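Local structure of type III effector HopU1 (Pseudomonas syringae pv. tomato, 3U0J) at residues F197-R202 and E239-L244; A162-T167 and I222-G227; R191-A196 and P245-F250; R85-E90 and L155-D160; V251-S256 and L264-Q269. The protein is a secreted type III effector that probably transfers ADP-ribose from NAD+ to arginine side chains of an RNA-binding plant immunity protein. All blocks are in the same frame, centred on the assembly; numbering follows the deposited sequence.

Interaction 1 of 5, residues F197-R202 and E239-L244; sequences FMSTTR and EEEIML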
# COMPACT_ATOMS: atom_id res chain seq x y z
N PHE A 197 0.19 2.79 4.25
CA PHE A 197 -0.50 2.69 2.97
C PHE A 197 -1.40 1.47 2.96
O PHE A 197 -0.89 0.36 2.83
CB PHE A 197 0.53 2.52 1.84
CG PHE A 197 1.43 3.70 1.67
CD1 PHE A 197 1.04 4.77 0.91
CD2 PHE A 197 2.65 3.74 2.29
CE1 PHE A 197 1.86 5.88 0.76
CE2 PHE A 197 3.47 4.83 2.15
CZ PHE A 197 3.08 5.90 1.38
N MET A 198 -2.71 1.63 3.09
CA MET A 198 -3.59 0.47 3.09
C MET A 198 -3.69 -0.20 1.73
O MET A 198 -3.80 0.46 0.68
CB MET A 198 -4.99 0.77 3.60
CG MET A 198 -5.67 -0.49 4.12
SD MET A 198 -7.41 -0.30 4.52
CE MET A 198 -7.31 0.62 6.04
N SER A 199 -3.65 -1.52 1.75
CA SER A 199 -3.68 -2.29 0.52
C SER A 199 -4.93 -3.12 0.54
O SER A 199 -5.24 -3.77 1.54
CB SER A 199 -2.46 -3.19 0.45
OG SER A 199 -2.56 -4.07 -0.65
N THR A 200 -5.67 -3.10 -0.55
CA THR A 200 -6.97 -3.75 -0.58
C THR A 200 -7.16 -4.43 -1.93
O THR A 200 -6.40 -4.17 -2.86
CB THR A 200 -8.11 -2.72 -0.35
OG1 THR A 200 -8.26 -1.90 -1.52
CG2 THR A 200 -7.81 -1.84 0.87
N THR A 201 -8.17 -5.28 -2.05
CA THR A 201 -8.39 -5.94 -3.33
C THR A 201 -9.85 -5.85 -3.76
O THR A 201 -10.74 -5.91 -2.93
CB THR A 201 -7.96 -7.41 -3.30
OG1 THR A 201 -8.19 -7.99 -4.59
CG2 THR A 201 -8.76 -8.15 -2.30
N ARG A 202 -10.08 -5.69 -5.06
CA ARG A 202 -11.43 -5.69 -5.59
C ARG A 202 -12.10 -7.07 -5.53
O ARG A 202 -13.33 -7.18 -5.52
CB ARG A 202 -11.43 -5.21 -7.03
CG ARG A 202 -11.52 -3.72 -7.18
CD ARG A 202 -11.48 -3.34 -8.65
NE ARG A 202 -10.10 -3.35 -9.14
CZ ARG A 202 -9.67 -2.61 -10.15
NH1 ARG A 202 -10.52 -1.81 -10.79
NH2 ARG A 202 -8.38 -2.67 -10.51
N GLU A 239 -3.73 -9.49 -8.67
CA GLU A 239 -4.24 -9.26 -7.32
C GLU A 239 -5.27 -8.12 -7.33
O GLU A 239 -5.99 -7.94 -6.37
CB GLU A 239 -3.10 -9.00 -6.32
CG GLU A 239 -2.35 -10.26 -5.86
CD GLU A 239 -0.95 -9.97 -5.25
OE1 GLU A 239 -0.56 -8.78 -5.14
OE2 GLU A 239 -0.24 -10.94 -4.89
N GLU A 240 -5.32 -7.37 -8.43
CA GLU A 240 -6.32 -6.31 -8.65
C GLU A 240 -6.45 -5.33 -7.48
O GLU A 240 -7.57 -5.00 -7.08
CB GLU A 240 -7.70 -6.89 -8.96
CG GLU A 240 -7.85 -7.49 -10.35
CD GLU A 240 -9.32 -7.65 -10.77
OE1 GLU A 240 -10.21 -7.02 -10.15
OE2 GLU A 240 -9.58 -8.41 -11.74
N GLU A 241 -5.32 -4.85 -6.97
CA GLU A 241 -5.33 -4.03 -5.78
C GLU A 241 -5.60 -2.51 -5.94
O GLU A 241 -5.26 -1.89 -6.93
CB GLU A 241 -4.09 -4.27 -4.94
CG GLU A 241 -2.83 -4.31 -5.72
CD GLU A 241 -1.69 -4.94 -4.95
OE1 GLU A 241 -1.00 -5.79 -5.57
OE2 GLU A 241 -1.50 -4.59 -3.73
N ILE A 242 -6.25 -1.97 -4.92
CA ILE A 242 -6.46 -0.55 -4.76
C ILE A 242 -5.68 -0.17 -3.50
O ILE A 242 -5.79 -0.86 -2.48
CB ILE A 242 -7.94 -0.28 -4.52
CG1 ILE A 242 -8.77 -0.84 -5.67
CG2 ILE A 242 -8.18 1.18 -4.33
CD1 ILE A 242 -8.37 -0.30 -7.01
N MET A 243 -4.88 0.91 -3.56
CA MET A 243 -4.02 1.32 -2.44
C MET A 243 -4.49 2.69 -1.94
O MET A 243 -4.92 3.52 -2.75
CB MET A 243 -2.54 1.36 -2.87
CG MET A 243 -1.50 1.69 -1.76
SD MET A 243 0.26 1.55 -2.25
CE MET A 243 0.49 -0.21 -2.29
N LEU A 244 -4.45 2.93 -0.63
CA LEU A 244 -4.87 4.23 -0.08
C LEU A 244 -3.67 5.05 0.36
O LEU A 244 -2.66 4.49 0.75
CB LEU A 244 -5.78 4.05 1.13
CG LEU A 244 -7.22 3.58 0.91
CD1 LEU A 244 -7.69 4.04 -0.43
CD2 LEU A 244 -7.27 2.08 0.95
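The backbones of 197-202 and 239-244 run antiparallel, with Thr200 and Ile242 exchanging N-H and C=O bonds. Leu244 N extends the pairing to Met198 O (2.9 Å), and Arg202 N reaches Glu240 O almost in a straight line (173°).

Hydroxyls add a second layer, and beta-branched threonine suits it, extending the strand while bonding carbonyls across it. Thr200 OG1 sits between its backbone N and carbonyl carbon (chi1 72°) and gives a bond of 2.8 Å to Ile242 O, arriving above the carbonyl plane; with Thr200 N, two donors grip this oxygen. Thr201 OG1, anti to its backbone N, bonds Glu239 O at 2.8 Å nearly along the C=O axis. Ser199 OG bonds Glu241 OE2 weakly (3.3 Å), while Glu241 OE1 is held by Ser234.

Arg202 NE and Glu240 OE1 form a long salt bridge (3.8 Å) of charge alone, the oxygen well out of the guanidinium plane; the arginine's stronger partner is Asp229, and Ile242 CD1 lies over one guanidinium face, toward its rim.

Apolar contacts close the other end: Met198 CB packs on Leu244 CD2 at 3.7 Å, and Met243 SD approaches the Phe197 ring obliquely as a Met-aromatic contact.

Ser199-Thr200-Thr201 stands where arginine-specific ADP-ribosyltransferases carry Ser-Thr-Ser, and Glu239-Glu240-Glu241 fits their Glu-x-Glu pattern, so the pairing is consistent with the NAD-binding and catalytic site of that family.

Interaction 2 of 5, residues A162-T167 and I222-G227; sequences AAFRGT and ISLKRG
A beta bulge shapes this antiparallel pairing, where 162-167 runs beside the corner that the chain makes after strand 218-224. Phe164 pairs with Gly227: Phe164 N bonds Gly227 O at 2.9 Å on an in-plane lone pair, whereas the return bond is weak. Two residues on, Gly166 pairs with Leu224, and here Leu224 N points straight at Gly166 O (2.8 Å, 170°). Between these pairs one chain segment spends a single residue, Arg165, and the other two, Lys225 and Arg226. At the bulge the chain turns a corner, leaving the five-stranded sheet and continuing as 227-229 in the three-stranded one, the split beta core of the ADP-ribosyltransferase fold. Gly166 suits its place because its backbone angles (138/-168°) would jam a CB against the preceding carbonyl. Phe164 CG lies anti to its backbone N, bringing ring atoms CD2 and CE2 each within 4.0 Å of Leu224 CD1, with the two side chains crossed at about a right angle. Ala163, small enough to lie alongside, sets CB against CG and NH1 of Arg226, whose backbone N is bonded by Gln269 OE1.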
# COMPACT_ATOMS: atom_id res chain seq x y z
N ALA A 162 -7.76 8.88 -12.40
CA ALA A 162 -8.53 7.64 -12.44
C ALA A 162 -8.88 7.12 -11.05
O ALA A 162 -8.83 5.91 -10.81
CB ALA A 162 -7.74 6.56 -13.21
N ALA A 163 -9.23 8.03 -10.15
CA ALA A 163 -9.65 7.64 -8.82
C ALA A 163 -10.60 6.44 -8.83
O ALA A 163 -11.36 6.23 -9.77
CB ALA A 163 -10.28 8.81 -8.12
N PHE A 164 -10.55 5.64 -7.78
CA PHE A 164 -11.45 4.51 -7.67
C PHE A 164 -12.42 4.81 -6.57
O PHE A 164 -12.06 5.37 -5.53
CB PHE A 164 -10.67 3.22 -7.38
CG PHE A 164 -11.55 2.04 -7.03
CD1 PHE A 164 -11.93 1.14 -8.00
CD2 PHE A 164 -11.98 1.84 -5.74
CE1 PHE A 164 -12.74 0.06 -7.69
CE2 PHE A 164 -12.79 0.76 -5.41
CZ PHE A 164 -13.17 -0.13 -6.39
N ARG A 165 -13.68 4.47 -6.82
CA ARG A 165 -14.71 4.54 -5.81
C ARG A 165 -15.47 3.23 -5.93
O ARG A 165 -15.61 2.68 -7.01
CB ARG A 165 -15.59 5.78 -6.03
CG ARG A 165 -16.74 5.60 -6.99
CD ARG A 165 -17.33 6.94 -7.42
NE ARG A 165 -16.67 7.45 -8.63
CZ ARG A 165 -17.26 7.55 -9.82
NH1 ARG A 165 -18.53 7.20 -9.99
NH2 ARG A 165 -16.56 8.01 -10.86
N GLY A 166 -15.90 2.68 -4.80
CA GLY A 166 -16.51 1.37 -4.82
C GLY A 166 -16.06 0.48 -3.68
O GLY A 166 -15.42 0.92 -2.74
N THR A 167 -16.39 -0.80 -3.79
CA THR A 167 -16.13 -1.75 -2.72
C THR A 167 -14.86 -2.53 -2.97
O THR A 167 -14.63 -3.03 -4.07
CB THR A 167 -17.33 -2.71 -2.52
OG1 THR A 167 -18.45 -1.98 -2.01
CG2 THR A 167 -16.97 -3.82 -1.54
N ILE A 222 -14.78 -2.74 2.61
CA ILE A 222 -14.55 -1.31 2.61
C ILE A 222 -15.16 -0.68 1.37
O ILE A 222 -14.97 -1.17 0.25
CB ILE A 222 -13.05 -1.04 2.58
CG1 ILE A 222 -12.36 -1.92 3.62
CG2 ILE A 222 -12.77 0.42 2.79
CD1 ILE A 222 -10.87 -1.77 3.63
N SER A 223 -15.93 0.38 1.56
CA SER A 223 -16.38 1.15 0.42
C SER A 223 -15.62 2.47 0.41
O SER A 223 -15.58 3.20 1.41
CB SER A 223 -17.89 1.36 0.45
OG SER A 223 -18.25 2.26 1.48
N LEU A 224 -14.99 2.75 -0.73
CA LEU A 224 -14.08 3.86 -0.84
C LEU A 224 -14.72 4.97 -1.64
O LEU A 224 -15.38 4.72 -2.66
CB LEU A 224 -12.81 3.40 -1.57
CG LEU A 224 -12.04 2.28 -0.89
CD1 LEU A 224 -11.09 1.62 -1.87
CD2 LEU A 224 -11.28 2.81 0.32
N LYS A 225 -14.51 6.19 -1.19
CA LYS A 225 -14.85 7.33 -2.01
C LYS A 225 -13.69 7.60 -2.97
O LYS A 225 -13.90 8.03 -4.10
CB LYS A 225 -15.11 8.55 -1.13
CG LYS A 225 -16.23 8.35 -0.13
CD LYS A 225 -16.50 9.62 0.68
CE LYS A 225 -17.67 9.43 1.62
NZ LYS A 225 -18.02 10.71 2.30
N ARG A 226 -12.47 7.34 -2.51
CA ARG A 226 -11.30 7.67 -3.32
C ARG A 226 -10.07 6.81 -3.00
O ARG A 226 -9.59 6.75 -1.87
CB ARG A 226 -10.99 9.15 -3.15
CG ARG A 226 -10.03 9.73 -4.18
CD ARG A 226 -10.12 11.27 -4.22
NE ARG A 226 -8.84 11.87 -4.62
CZ ARG A 226 -8.61 12.43 -5.80
NH1 ARG A 226 -9.57 12.49 -6.72
NH2 ARG A 226 -7.41 12.93 -6.06
N GLY A 227 -9.55 6.13 -4.02
CA GLY A 227 -8.39 5.28 -3.86
C GLY A 227 -7.61 5.06 -5.16
O GLY A 227 -8.05 5.45 -6.24

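Interaction 3 of 5, residues R191-A196 and P245-F250; sequences RYVEPA and PMMSEF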
# COMPACT_ATOMS: atom_id res chain seq x y z
N ARG A 191 -13.11 5.97 14.95
CA ARG A 191 -12.65 5.70 13.59
C ARG A 191 -11.53 4.66 13.51
O ARG A 191 -10.65 4.59 14.37
CB ARG A 191 -12.19 7.00 12.92
CG ARG A 191 -13.33 7.96 12.69
CD ARG A 191 -12.84 9.35 12.35
NE ARG A 191 -13.97 10.20 11.99
CZ ARG A 191 -13.85 11.37 11.36
NH1 ARG A 191 -12.65 11.83 11.02
NH2 ARG A 191 -14.95 12.06 11.06
N TYR A 192 -11.59 3.83 12.49
CA TYR A 192 -10.46 3.00 12.16
C TYR A 192 -9.52 3.84 11.32
O TYR A 192 -9.89 4.33 10.25
CB TYR A 192 -10.91 1.78 11.38
CG TYR A 192 -9.78 0.82 11.07
CD1 TYR A 192 -9.22 0.80 9.80
CD2 TYR A 192 -9.28 -0.04 12.02
CE1 TYR A 192 -8.19 -0.07 9.49
CE2 TYR A 192 -8.25 -0.93 11.72
CZ TYR A 192 -7.71 -0.93 10.45
OH TYR A 192 -6.68 -1.78 10.12
N VAL A 193 -8.31 4.02 11.82
CA VAL A 193 -7.31 4.84 11.14
C VAL A 193 -6.05 4.05 10.85
O VAL A 193 -5.46 3.43 11.75
CB VAL A 193 -6.95 6.06 12.00
CG1 VAL A 193 -5.82 6.86 11.35
CG2 VAL A 193 -8.19 6.93 12.22
N GLU A 194 -5.65 4.05 9.58
CA GLU A 194 -4.43 3.36 9.17
C GLU A 194 -3.31 4.33 8.74
O GLU A 194 -3.40 4.97 7.69
CB GLU A 194 -4.73 2.37 8.04
CG GLU A 194 -3.46 1.82 7.40
CD GLU A 194 -2.61 1.07 8.40
OE1 GLU A 194 -1.56 1.60 8.81
OE2 GLU A 194 -3.02 -0.04 8.79
N PRO A 195 -2.27 4.47 9.58
CA PRO A 195 -1.21 5.44 9.28
C PRO A 195 -0.39 5.05 8.06
O PRO A 195 0.18 5.91 7.40
CB PRO A 195 -0.33 5.41 10.53
CG PRO A 195 -1.27 4.92 11.63
CD PRO A 195 -2.21 3.96 10.95
N ALA A 196 -0.32 3.76 7.76
CA ALA A 196 0.47 3.32 6.61
C ALA A 196 -0.37 3.31 5.34
O ALA A 196 -1.51 3.77 5.34
CB ALA A 196 1.08 1.96 6.88
N PRO A 245 -3.78 6.38 0.31
CA PRO A 245 -2.72 7.26 0.82
C PRO A 245 -2.54 7.10 2.33
O PRO A 245 -3.49 6.68 2.99
CB PRO A 245 -3.27 8.66 0.54
CG PRO A 245 -4.35 8.48 -0.47
CD PRO A 245 -4.93 7.14 -0.21
N MET A 246 -1.37 7.44 2.86
CA MET A 246 -1.13 7.48 4.31
C MET A 246 -2.32 8.09 5.08
O MET A 246 -3.01 8.97 4.56
CB MET A 246 0.12 8.30 4.63
CG MET A 246 1.44 7.74 4.13
SD MET A 246 2.76 8.95 4.37
CE MET A 246 1.86 10.48 4.27
N MET A 247 -2.54 7.63 6.31
CA MET A 247 -3.56 8.22 7.19
C MET A 247 -4.98 8.17 6.64
O MET A 247 -5.74 9.14 6.79
CB MET A 247 -3.20 9.66 7.57
CG MET A 247 -2.25 9.75 8.75
SD MET A 247 -2.86 8.93 10.24
CE MET A 247 -1.31 8.50 11.00
N SER A 248 -5.34 7.05 6.03
CA SER A 248 -6.72 6.83 5.63
C SER A 248 -7.58 6.54 6.85
O SER A 248 -7.14 5.89 7.81
CB SER A 248 -6.80 5.66 4.66
OG SER A 248 -6.46 4.47 5.33
N GLU A 249 -8.81 7.03 6.80
CA GLU A 249 -9.67 7.06 7.97
C GLU A 249 -11.02 6.43 7.64
O GLU A 249 -11.60 6.75 6.59
CB GLU A 249 -9.86 8.53 8.36
CG GLU A 249 -9.92 8.78 9.85
CD GLU A 249 -9.32 10.12 10.25
OE1 GLU A 249 -8.45 10.66 9.52
OE2 GLU A 249 -9.73 10.62 11.32
N PHE A 250 -11.53 5.56 8.52
CA PHE A 250 -12.81 4.87 8.26
C PHE A 250 -13.80 4.83 9.43
O PHE A 250 -13.41 4.74 10.59
CB PHE A 250 -12.58 3.43 7.78
CG PHE A 250 -11.61 3.32 6.64
CD1 PHE A 250 -12.05 3.33 5.33
CD2 PHE A 250 -10.24 3.24 6.89
CE1 PHE A 250 -11.16 3.25 4.28
CE2 PHE A 250 -9.35 3.16 5.85
CZ PHE A 250 -9.81 3.17 4.54
O HOH W 1 -3.79 4.02 3.93
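Strands 192-194 and 248-250 run antiparallel at 166°, with Tyr192 and Phe250 exchanging both backbone bonds (Phe250 N to Tyr192 O 2.7 Å) and Glu194 N bonding Ser248 O. On the face carrying Val193 and Glu249, the extended Arg191 forms a salt bridge, NH1 to Glu249 OE2 3.2 Å; the oxygen lies in the guanidinium plane but is met from above the carboxylate, the planes being 75° apart. Glu249 OE1 serves Arg133. Branched Val193 packs beside this pair, CG2 along Glu249 CG (3.5 Å) and CG1 near Met247 SD (3.8 Å), while the flexible Met247 end bends over Pro195. On the opposite face Tyr192 and Phe250 lie side by side, Phe250 CD2 at the tyrosine's edge. Where the strands end, a water hydrogen-bonds Ala196 O, Pro245 O and Ser248 OG. Glu194 OE1 takes Ala196 N on its anti lone pair (2.7 Å), and OE2 pairs with Arg125, tying this edge strand to helix 116-126, while Met246 reaches helix 145-162 and Phe250 packs on strand 263-269.

Interaction 4 of 5, residues R85-E90 and L155-D160; sequences RDVYPE and LNRLMD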
# COMPACT_ATOMS: atom_id res chain seq x y z
N ARG A 85 -0.02 8.16 -18.18
CA ARG A 85 0.47 9.15 -19.15
C ARG A 85 1.37 10.17 -18.49
O ARG A 85 2.46 10.43 -18.97
CB ARG A 85 -0.67 9.87 -19.83
CG ARG A 85 -0.22 10.78 -20.96
CD ARG A 85 -1.40 11.56 -21.52
NE ARG A 85 -0.97 12.67 -22.37
CZ ARG A 85 -0.81 12.61 -23.69
NH1 ARG A 85 -1.07 11.48 -24.37
NH2 ARG A 85 -0.41 13.71 -24.34
N ASP A 86 0.89 10.74 -17.39
CA ASP A 86 1.65 11.72 -16.64
C ASP A 86 2.12 11.21 -15.30
O ASP A 86 2.13 11.95 -14.31
CB ASP A 86 0.82 12.98 -16.44
CG ASP A 86 0.37 13.56 -17.74
OD1 ASP A 86 -0.85 13.55 -18.00
OD2 ASP A 86 1.25 13.98 -18.52
N VAL A 87 2.50 9.94 -15.26
CA VAL A 87 3.09 9.35 -14.07
C VAL A 87 4.52 8.95 -14.40
O VAL A 87 4.77 8.30 -15.42
CB VAL A 87 2.31 8.09 -13.65
CG1 VAL A 87 2.91 7.52 -12.38
CG2 VAL A 87 0.85 8.44 -13.44
N TYR A 88 5.46 9.32 -13.54
CA TYR A 88 6.86 9.04 -13.81
C TYR A 88 7.27 7.59 -13.56
O TYR A 88 6.60 6.87 -12.82
CB TYR A 88 7.72 9.99 -13.00
CG TYR A 88 7.61 11.42 -13.46
CD1 TYR A 88 8.47 11.93 -14.41
CD2 TYR A 88 6.64 12.26 -12.93
CE1 TYR A 88 8.38 13.24 -14.84
CE2 TYR A 88 6.53 13.58 -13.34
CZ TYR A 88 7.40 14.06 -14.30
OH TYR A 88 7.30 15.37 -14.71
N PRO A 89 8.35 7.14 -14.22
CA PRO A 89 8.88 5.79 -14.00
C PRO A 89 9.31 5.57 -12.55
O PRO A 89 9.16 4.48 -12.00
CB PRO A 89 10.09 5.75 -14.92
CG PRO A 89 9.77 6.70 -16.00
CD PRO A 89 8.99 7.81 -15.35
N GLU A 90 9.84 6.61 -11.93
CA GLU A 90 10.22 6.52 -10.53
C GLU A 90 8.98 6.19 -9.69
O GLU A 90 9.07 5.48 -8.70
CB GLU A 90 10.93 7.80 -10.06
CG GLU A 90 12.29 8.06 -10.73
CD GLU A 90 12.22 8.76 -12.11
OE1 GLU A 90 11.12 8.87 -12.71
OE2 GLU A 90 13.28 9.22 -12.60
N LEU A 155 0.44 7.67 -6.00
CA LEU A 155 -0.98 7.50 -5.76
C LEU A 155 -1.72 8.79 -6.09
O LEU A 155 -2.83 8.76 -6.59
CB LEU A 155 -1.25 7.07 -4.32
CG LEU A 155 -0.42 5.91 -3.76
CD1 LEU A 155 -0.90 5.54 -2.37
CD2 LEU A 155 -0.42 4.68 -4.67
N ASN A 156 -1.11 9.94 -5.82
CA ASN A 156 -1.77 11.20 -6.11
C ASN A 156 -1.97 11.40 -7.63
O ASN A 156 -3.10 11.69 -8.06
CB ASN A 156 -1.06 12.40 -5.46
CG ASN A 156 -1.46 12.59 -3.98
OD1 ASN A 156 -2.53 12.21 -3.57
ND2 ASN A 156 -0.58 13.22 -3.20
N ARG A 157 -0.90 11.24 -8.41
CA ARG A 157 -0.94 11.28 -9.87
C ARG A 157 -2.06 10.37 -10.39
O ARG A 157 -2.82 10.75 -11.26
CB ARG A 157 0.37 10.76 -10.46
CG ARG A 157 1.35 11.76 -11.06
CD ARG A 157 1.87 12.63 -10.01
NE ARG A 157 3.28 13.04 -10.09
CZ ARG A 157 3.69 14.24 -10.51
NH1 ARG A 157 2.82 15.11 -11.01
NH2 ARG A 157 4.96 14.56 -10.44
N LEU A 158 -2.14 9.15 -9.87
CA LEU A 158 -3.13 8.19 -10.36
C LEU A 158 -4.55 8.51 -9.92
O LEU A 158 -5.49 8.41 -10.71
CB LEU A 158 -2.80 6.76 -9.93
CG LEU A 158 -1.64 5.99 -10.58
CD1 LEU A 158 -1.25 4.78 -9.72
CD2 LEU A 158 -1.96 5.58 -12.02
N MET A 159 -4.74 8.85 -8.65
CA MET A 159 -6.07 9.24 -8.21
C MET A 159 -6.52 10.48 -9.01
O MET A 159 -7.70 10.66 -9.27
CB MET A 159 -6.13 9.43 -6.69
CG MET A 159 -6.23 8.13 -5.90
SD MET A 159 -6.42 8.34 -4.11
CE MET A 159 -4.94 9.28 -3.83
N ASP A 160 -5.59 11.32 -9.44
CA ASP A 160 -5.98 12.52 -10.18
C ASP A 160 -6.66 12.21 -11.49
O ASP A 160 -7.56 12.94 -11.91
CB ASP A 160 -4.79 13.44 -10.44
CG ASP A 160 -4.43 14.27 -9.24
OD1 ASP A 160 -5.25 14.29 -8.29
OD2 ASP A 160 -3.34 14.89 -9.25
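Arg157 leaves helix 145-162 toward the segment 85-90, and its long, jointed side chain lets each part serve a different neighbour. CB lies 3.8 Å from Val87 CG2; the two side chains run antiparallel alongside each other, and the aliphatic root of the arginine offers the valine an apolar surface. CG comes next, 3.3 Å from Asp86 O. The chain then bends at chi2 (66°) and again at chi3, bringing the guanidinium to Tyr88. NE forms a salt bridge with Glu91 in the first turn of helix 89-99, and the same carboxylate binds the backbone N of Tyr88, the N-cap of that helix, so it joins the helix start to Arg157. CZ passes near Tyr88, and NH2 ends 3.4 Å from Tyr88 CE2, close to the ring plane at its edge, with guanidinium and ring 48° apart; NH2 is also hydrogen-bonded to Ser39. Next to the arginine's CB, Val87 CG2 also touches Leu158 CD2 at 4.3 Å, two branched aliphatic groups suited to this buried spot. The whole is loop-to-helix packing around Arg157 that joins the N-terminal helices to helix 145-162 of the ADP-ribosyltransferase fold.

Interaction 5 of 5, residues V251-S256 and L264-Q269; sequences VIEHAS and LFVLSQ
Glu253 departs from extended geometry (phi/psi -70/-47°), and this kink lets both Glu253 and His254 face Val266. Phe265 has CG anti to its carbonyl carbon (chi1 -54°), and Ile252 CG1 takes the same position; both residues lie on one face of the sheet, and the shared torsion sets how each group leans.

On that face the small Ala255 lets the ring come close: its CB meets Phe265 CD1 at 3.4 Å. Further along, Ile252 and Leu267 lie side by side and point the same way, with Ile252 CG1 3.9 Å from Leu267 CD1. These apolar groups suit a buried face, for helix 176-188 lies over it: Leu185 and Phe186 touch Ile252, and Tyr183 meets the Phe265 ring edge-to-face.

On the other face the edge of the His254 ring meets Val266, CD2 to CG1 3.9 Å. At the bulge, Glu253 bends at chi2 and lays its CG 3.7 Å from Ser268 CB.

Backbone bonds frame the kink. Val251 and Ser268 exchange two, and Ser256 and Leu264 two more, Leu264 N to Ser256 O 2.9 Å, nearly along the C=O axis. Between them, Val266 N bonds His254 O from above the carbonyl plane at 2.9 Å, whereas Glu253 N makes a weak bond to Val266 O. The arrangement is a classic beta bulge in an antiparallel beta hairpin, placed within the five-stranded sheet of the ADP-ribosyltransferase fold.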
# COMPACT_ATOMS: atom_id res chain seq x y z
N VAL A 251 -15.08 4.91 9.09
CA VAL A 251 -16.15 4.65 10.03
C VAL A 251 -16.51 3.18 9.92
O VAL A 251 -16.72 2.67 8.81
CB VAL A 251 -17.40 5.45 9.64
CG1 VAL A 251 -18.57 5.10 10.54
CG2 VAL A 251 -17.10 6.95 9.67
N ILE A 252 -16.58 2.48 11.04
CA ILE A 252 -17.07 1.11 10.97
C ILE A 252 -18.59 1.10 11.02
O ILE A 252 -19.16 1.31 12.09
CB ILE A 252 -16.51 0.25 12.08
CG1 ILE A 252 -14.99 0.40 12.13
CG2 ILE A 252 -16.93 -1.20 11.87
CD1 ILE A 252 -14.33 -0.16 13.36
N GLU A 253 -19.24 0.89 9.88
CA GLU A 253 -20.70 0.87 9.81
C GLU A 253 -21.34 -0.35 10.50
O GLU A 253 -22.29 -0.20 11.26
CB GLU A 253 -21.21 0.97 8.36
CG GLU A 253 -20.54 2.04 7.47
CD GLU A 253 -21.23 3.40 7.52
OE1 GLU A 253 -20.93 4.26 6.65
OE2 GLU A 253 -22.07 3.60 8.42
N HIS A 254 -20.82 -1.55 10.22
CA HIS A 254 -21.39 -2.79 10.77
C HIS A 254 -20.28 -3.72 11.22
O HIS A 254 -19.16 -3.61 10.76
CB HIS A 254 -22.27 -3.50 9.73
CG HIS A 254 -23.21 -2.58 9.00
ND1 HIS A 254 -24.39 -2.13 9.57
CD2 HIS A 254 -23.15 -2.03 7.76
CE1 HIS A 254 -25.01 -1.33 8.71
NE2 HIS A 254 -24.28 -1.26 7.61
N ALA A 255 -20.59 -4.65 12.11
CA ALA A 255 -19.59 -5.60 12.61
C ALA A 255 -20.30 -6.83 13.13
O ALA A 255 -21.14 -6.74 14.02
CB ALA A 255 -18.78 -4.95 13.72
N SER A 256 -20.01 -7.96 12.53
CA SER A 256 -20.73 -9.16 12.80
C SER A 256 -19.91 -10.41 12.60
O SER A 256 -18.88 -10.40 12.04
CB SER A 256 -21.94 -9.20 11.90
OG SER A 256 -21.59 -8.94 10.58
N LEU A 264 -16.62 -9.98 10.32
CA LEU A 264 -16.69 -9.10 9.19
C LEU A 264 -16.94 -7.71 9.70
O LEU A 264 -17.93 -7.47 10.40
CB LEU A 264 -17.84 -9.52 8.28
CG LEU A 264 -18.29 -8.46 7.27
CD1 LEU A 264 -17.24 -8.26 6.20
CD2 LEU A 264 -19.58 -8.85 6.63
N PHE A 265 -16.06 -6.78 9.37
CA PHE A 265 -16.31 -5.37 9.65
C PHE A 265 -16.54 -4.61 8.37
O PHE A 265 -15.74 -4.70 7.43
CB PHE A 265 -15.17 -4.75 10.45
CG PHE A 265 -14.87 -5.50 11.67
CD1 PHE A 265 -15.49 -5.18 12.86
CD2 PHE A 265 -13.99 -6.58 11.63
CE1 PHE A 265 -15.24 -5.91 14.00
CE2 PHE A 265 -13.72 -7.31 12.76
CZ PHE A 265 -14.35 -6.98 13.95
N VAL A 266 -17.65 -3.89 8.31
CA VAL A 266 -17.94 -3.09 7.15
C VAL A 266 -17.42 -1.70 7.41
O VAL A 266 -17.79 -1.07 8.40
CB VAL A 266 -19.44 -3.02 6.84
CG1 VAL A 266 -19.71 -1.91 5.84
CG2 VAL A 266 -19.92 -4.37 6.32
N LEU A 267 -16.53 -1.25 6.53
CA LEU A 267 -15.88 0.04 6.67
C LEU A 267 -16.36 1.06 5.64
O LEU A 267 -16.75 0.71 4.54
CB LEU A 267 -14.37 -0.14 6.54
CG LEU A 267 -13.61 -0.27 7.85
CD1 LEU A 267 -14.25 -1.29 8.74
CD2 LEU A 267 -12.16 -0.62 7.57
N SER A 268 -16.31 2.33 6.01
CA SER A 268 -16.69 3.40 5.10
C SER A 268 -15.64 4.52 5.14
O SER A 268 -15.38 5.10 6.19
CB SER A 268 -18.06 3.94 5.48
OG SER A 268 -18.57 4.74 4.45
N GLN A 269 -15.04 4.81 3.98
CA GLN A 269 -13.99 5.82 3.92
C GLN A 269 -14.52 7.23 4.15
O GLN A 269 -15.60 7.60 3.66
CB GLN A 269 -13.28 5.77 2.57
CG GLN A 269 -12.04 6.64 2.50
CD GLN A 269 -11.44 6.68 1.10
OE1 GLN A 269 -12.13 6.44 0.11
NE2 GLN A 269 -10.14 6.98 1.03

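From the N terminus, interaction 4 closes first: 85-90 meets 155-160 across 64 intervening residues, which joins the N-terminal region to helix 145-162. Directly after that helix, 162-167 opens interaction 2, and before its partner 222-227 arrives, 191-196 and 197-202 have opened interactions 3 and 1. Interaction 2 therefore crosses both. Interaction 1 closes at 239-244 and is nested inside interaction 3, closed at once by 245-250. Interaction 5 follows in series as a local hairpin sharing strand 248-257 with interaction 3. Met198, just before strand 199-201, packs on Tyr192 and Phe250 and so joins the two sheets, while Leu155 carries helix 145-162 against interaction 1.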